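Local coordinates for hypothetical protein (Caulobacter vibrioides, PDB 2QAS) that probably acts as a dimeric adaptor that hands ssrA-tagged proteins to the ClpX unfoldase for degradation, at residues Pro44-Thr50 / Thr111-Ser117. Residues are numbered along the deposited sequence; the frame is centred on the assembly and turned at random.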
ATOM      1  N   PRO A  44      13.854 -20.228  -1.062  1.00 69.93           N
ATOM      2  CA  PRO A  44      12.686 -21.105  -0.904  1.00 67.16           C
ATOM      3  C   PRO A  44      11.322 -20.413  -0.854  1.00 64.31           C
ATOM      4  O   PRO A  44      10.348 -21.000  -0.386  1.00 64.36           O
ATOM      5  CB  PRO A  44      12.986 -21.815   0.408  1.00 67.23           C
ATOM      6  CG  PRO A  44      13.571 -20.694   1.221  1.00 66.43           C
ATOM      7  CD  PRO A  44      14.537 -20.043   0.233  1.00 68.36           C
ATOM      8  N   HIS A  45      11.242 -19.174  -1.327  1.00 61.94           N
ATOM      9  CA  HIS A  45       9.976 -18.445  -1.294  1.00 58.78           C
ATOM     10  C   HIS A  45       8.873 -19.059  -2.152  1.00 56.03           C
ATOM     11  O   HIS A  45       9.098 -19.444  -3.297  1.00 54.95           O
ATOM     12  CB  HIS A  45      10.193 -16.993  -1.728  1.00 59.16           C
ATOM     13  CG  HIS A  45      10.992 -16.183  -0.756  1.00 59.86           C
ATOM     14  ND1 HIS A  45      10.453 -15.662   0.399  1.00 60.87           N
ATOM     15  CD2 HIS A  45      12.296 -15.817  -0.762  1.00 59.96           C
ATOM     16  CE1 HIS A  45      11.388 -15.008   1.064  1.00 59.69           C
ATOM     17  NE2 HIS A  45      12.515 -15.087   0.381  1.00 61.90           N
ATOM     18  N   HIS A  46       7.686 -19.167  -1.564  1.00 54.31           N
ATOM     19  CA  HIS A  46       6.505 -19.670  -2.247  1.00 54.13           C
ATOM     20  C   HIS A  46       5.301 -18.980  -1.618  1.00 53.67           C
ATOM     21  O   HIS A  46       5.382 -18.511  -0.479  1.00 52.55           O
ATOM     22  CB  HIS A  46       6.392 -21.199  -2.167  1.00 56.25           C
ATOM     23  CG  HIS A  46       6.466 -21.759  -0.784  1.00 57.72           C
ATOM     24  ND1 HIS A  46       7.617 -21.719  -0.024  1.00 57.09           N
ATOM     25  CD2 HIS A  46       5.544 -22.412  -0.038  1.00 58.29           C
ATOM     26  CE1 HIS A  46       7.400 -22.323   1.130  1.00 57.65           C
ATOM     27  NE2 HIS A  46       6.150 -22.754   1.147  1.00 59.78           N
ATOM     28  N   LEU A  47       4.185 -18.912  -2.341  1.00 52.08           N
ATOM     29  CA  LEU A  47       3.029 -18.194  -1.815  1.00 51.75           C
ATOM     30  C   LEU A  47       1.733 -18.956  -1.618  1.00 50.51           C
ATOM     31  O   LEU A  47       1.418 -19.874  -2.356  1.00 51.08           O
ATOM     32  CB  LEU A  47       2.738 -16.975  -2.709  1.00 50.87           C
ATOM     33  CG  LEU A  47       3.955 -16.187  -3.224  1.00 51.70           C
ATOM     34  CD1 LEU A  47       3.499 -15.050  -4.114  1.00 50.73           C
ATOM     35  CD2 LEU A  47       4.768 -15.645  -2.057  1.00 52.38           C
ATOM     36  N   TYR A  48       0.986 -18.543  -0.601  1.00 50.53           N
ATOM     37  CA  TYR A  48      -0.318 -19.104  -0.308  1.00 49.80           C
ATOM     38  C   TYR A  48      -1.279 -17.933  -0.454  1.00 51.36           C
ATOM     39  O   TYR A  48      -1.196 -16.958   0.290  1.00 52.38           O
ATOM     40  CB  TYR A  48      -0.388 -19.653   1.114  1.00 48.85           C
ATOM     41  CG  TYR A  48       0.222 -21.025   1.268  1.00 52.05           C
ATOM     42  CD1 TYR A  48       1.605 -21.202   1.323  1.00 51.81           C
ATOM     43  CD2 TYR A  48      -0.591 -22.162   1.314  1.00 56.06           C
ATOM     44  CE1 TYR A  48       2.170 -22.474   1.412  1.00 53.69           C
ATOM     45  CE2 TYR A  48      -0.041 -23.442   1.405  1.00 57.25           C
ATOM     46  CZ  TYR A  48       1.340 -23.592   1.453  1.00 58.19           C
ATOM     47  OH  TYR A  48       1.875 -24.864   1.534  1.00 59.22           O
ATOM     48  N   ILE A  49      -2.168 -18.018  -1.433  1.00 50.32           N
ATOM     49  CA  ILE A  49      -3.138 -16.967  -1.680  1.00 52.42           C
ATOM     50  C   ILE A  49      -4.531 -17.480  -1.347  1.00 53.72           C
ATOM     51  O   ILE A  49      -4.937 -18.534  -1.836  1.00 53.06           O
ATOM     52  CB  ILE A  49      -3.163 -16.554  -3.174  1.00 54.90           C
ATOM     53  CG1 ILE A  49      -1.755 -16.236  -3.669  1.00 54.09           C
ATOM     54  CG2 ILE A  49      -4.088 -15.373  -3.368  1.00 54.11           C
ATOM     55  CD1 ILE A  49      -1.120 -15.129  -2.939  1.00 56.90           C
ATOM     56  N   THR A  50      -5.269 -16.748  -0.522  1.00 54.47           N
ATOM     57  CA  THR A  50      -6.623 -17.173  -0.198  1.00 55.53           C
ATOM     58  C   THR A  50      -7.577 -16.113  -0.719  1.00 55.40           C
ATOM     59  O   THR A  50      -7.341 -14.927  -0.533  1.00 56.50           O
ATOM     60  CB  THR A  50      -6.815 -17.338   1.316  1.00 57.00           C
ATOM     61  OG1 THR A  50      -5.787 -18.192   1.839  1.00 57.76           O
ATOM     62  CG2 THR A  50      -8.169 -17.961   1.607  1.00 56.03           C
ATOM     63  N   THR A 111      -8.121 -12.378   0.612  1.00 57.97           N
ATOM     64  CA  THR A 111      -8.438 -12.285   2.025  1.00 58.08           C
ATOM     65  C   THR A 111      -7.231 -12.689   2.864  1.00 59.10           C
ATOM     66  O   THR A 111      -7.166 -12.398   4.055  1.00 58.68           O
ATOM     67  CB  THR A 111      -9.647 -13.168   2.412  1.00 58.27           C
ATOM     68  OG1 THR A 111      -9.278 -14.546   2.360  1.00 61.86           O
ATOM     69  CG2 THR A 111     -10.807 -12.934   1.460  1.00 60.13           C
ATOM     70  N   ARG A 112      -6.258 -13.351   2.252  1.00 60.28           N
ATOM     71  CA  ARG A 112      -5.086 -13.744   3.015  1.00 61.20           C
ATOM     72  C   ARG A 112      -3.873 -13.982   2.128  1.00 60.61           C
ATOM     73  O   ARG A 112      -4.005 -14.427   0.989  1.00 62.93           O
ATOM     74  CB  ARG A 112      -5.386 -15.001   3.833  1.00 64.01           C
ATOM     75  CG  ARG A 112      -4.403 -15.223   4.965  1.00 68.65           C
ATOM     76  CD  ARG A 112      -4.130 -16.696   5.200  1.00 73.33           C
ATOM     77  NE  ARG A 112      -3.137 -16.895   6.254  1.00 79.32           N
ATOM     78  CZ  ARG A 112      -2.455 -18.023   6.439  1.00 81.95           C
ATOM     79  NH1 ARG A 112      -2.656 -19.064   5.633  1.00 81.61           N
ATOM     80  NH2 ARG A 112      -1.566 -18.112   7.427  1.00 82.03           N
ATOM     81  N   PHE A 113      -2.696 -13.669   2.659  1.00 59.29           N
ATOM     82  CA  PHE A 113      -1.437 -13.837   1.946  1.00 58.86           C
ATOM     83  C   PHE A 113      -0.422 -14.397   2.926  1.00 57.19           C
ATOM     84  O   PHE A 113      -0.314 -13.901   4.044  1.00 56.57           O
ATOM     85  CB  PHE A 113      -0.925 -12.496   1.428  1.00 60.50           C
ATOM     86  CG  PHE A 113       0.321 -12.612   0.604  1.00 63.15           C
ATOM     87  CD1 PHE A 113       0.261 -13.095  -0.705  1.00 62.45           C
ATOM     88  CD2 PHE A 113       1.562 -12.270   1.141  1.00 64.00           C
ATOM     89  CE1 PHE A 113       1.421 -13.240  -1.468  1.00 63.76           C
ATOM     90  CE2 PHE A 113       2.733 -12.411   0.391  1.00 63.75           C
ATOM     91  CZ  PHE A 113       2.662 -12.899  -0.919  1.00 65.31           C
ATOM     92  N   TYR A 114       0.327 -15.415   2.513  1.00 56.03           N
ATOM     93  CA  TYR A 114       1.304 -16.029   3.402  1.00 55.41           C
ATOM     94  C   TYR A 114       2.478 -16.674   2.667  1.00 54.58           C
ATOM     95  O   TYR A 114       2.285 -17.425   1.716  1.00 54.85           O
ATOM     96  CB  TYR A 114       0.603 -17.085   4.282  1.00 56.82           C
ATOM     97  CG  TYR A 114       1.487 -17.679   5.363  1.00 57.89           C
ATOM     98  CD1 TYR A 114       2.077 -16.864   6.327  1.00 58.72           C
ATOM     99  CD2 TYR A 114       1.766 -19.050   5.401  1.00 60.43           C
ATOM    100  CE1 TYR A 114       2.927 -17.388   7.306  1.00 62.09           C
ATOM    101  CE2 TYR A 114       2.628 -19.594   6.384  1.00 60.83           C
ATOM    102  CZ  TYR A 114       3.201 -18.752   7.331  1.00 62.75           C
ATOM    103  OH  TYR A 114       4.048 -19.247   8.303  1.00 64.40           O
ATOM    104  N   ASP A 115       3.694 -16.364   3.106  1.00 53.94           N
ATOM    105  CA  ASP A 115       4.903 -16.947   2.535  1.00 55.32           C
ATOM    106  C   ASP A 115       5.601 -17.662   3.688  1.00 57.75           C
ATOM    107  O   ASP A 115       6.343 -17.046   4.443  1.00 60.67           O
ATOM    108  CB  ASP A 115       5.841 -15.875   1.980  1.00 52.03           C
ATOM    109  CG  ASP A 115       7.109 -16.469   1.367  1.00 54.52           C
ATOM    110  OD1 ASP A 115       7.459 -17.631   1.685  1.00 57.81           O
ATOM    111  OD2 ASP A 115       7.775 -15.774   0.570  1.00 52.81           O
ATOM    112  N   PRO A 116       5.363 -18.971   3.839  1.00 59.21           N
ATOM    113  CA  PRO A 116       5.942 -19.816   4.892  1.00 60.63           C
ATOM    114  C   PRO A 116       7.446 -19.680   5.137  1.00 61.54           C
ATOM    115  O   PRO A 116       7.903 -19.880   6.256  1.00 61.70           O
ATOM    116  CB  PRO A 116       5.579 -21.231   4.433  1.00 59.22           C
ATOM    117  CG  PRO A 116       4.272 -21.033   3.777  1.00 60.22           C
ATOM    118  CD  PRO A 116       4.491 -19.770   2.959  1.00 60.58           C
ATOM    119  N   SER A 117       8.207 -19.352   4.093  1.00 63.26           N
ATOM    120  CA  SER A 117       9.664 -19.232   4.189  1.00 64.88           C
ATOM    121  C   SER A 117      10.208 -18.199   5.168  1.00 66.54           C
ATOM    122  O   SER A 117      11.238 -18.427   5.821  1.00 66.39           O
ATOM    123  CB  SER A 117      10.259 -18.965   2.808  1.00 65.30           C
ATOM    124  OG  SER A 117      10.325 -20.166   2.061  1.00 67.16           O
TER
HETATM  125  O   HOH W   1      -3.068 -17.934   2.548  1.00 61.00           O
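Strands 47-52 and 110-115 are the central pair of SspB's four-stranded sheet, between 71-76 and 120-123; the axes of 47-50 and 111-115 run antiparallel at 171°. Y48 and Y114 form a hydrogen-bonded pair, as do T50 and R112. T50 O also takes T111 N at 2.9 Å, which makes T111 and R112 a classic beta bulge facing T50. Between these pairs I49 and F113 point to the face covered by helix 16-35. F113 CG lies anti to its N (chi1 -176°), extending the ring until CZ meets L47 CD2 at 3.6 Å, while I49 CD1 reaches the ring edge. On the sheet face of Y48 and Y114, P116, just past the strand, packs its CG against Y48 CE1 (3.5 Å) and sets its CD over a face of the H46 ring. At the end of strand 111-115, H45 ND1, from the loop before strand 47-52, gives a 2.7 Å bond to the syn side of D115 OD2; Y16 OH of the second subunit binds the same oxygen, joining this corner to the other chain. D115 OD1 accepts S117 N in an Asx turn. P44 O is gripped twice, by H46 ND1 (2.8 Å) in the carbonyl plane and by S117 OG (2.6 Å) from above it.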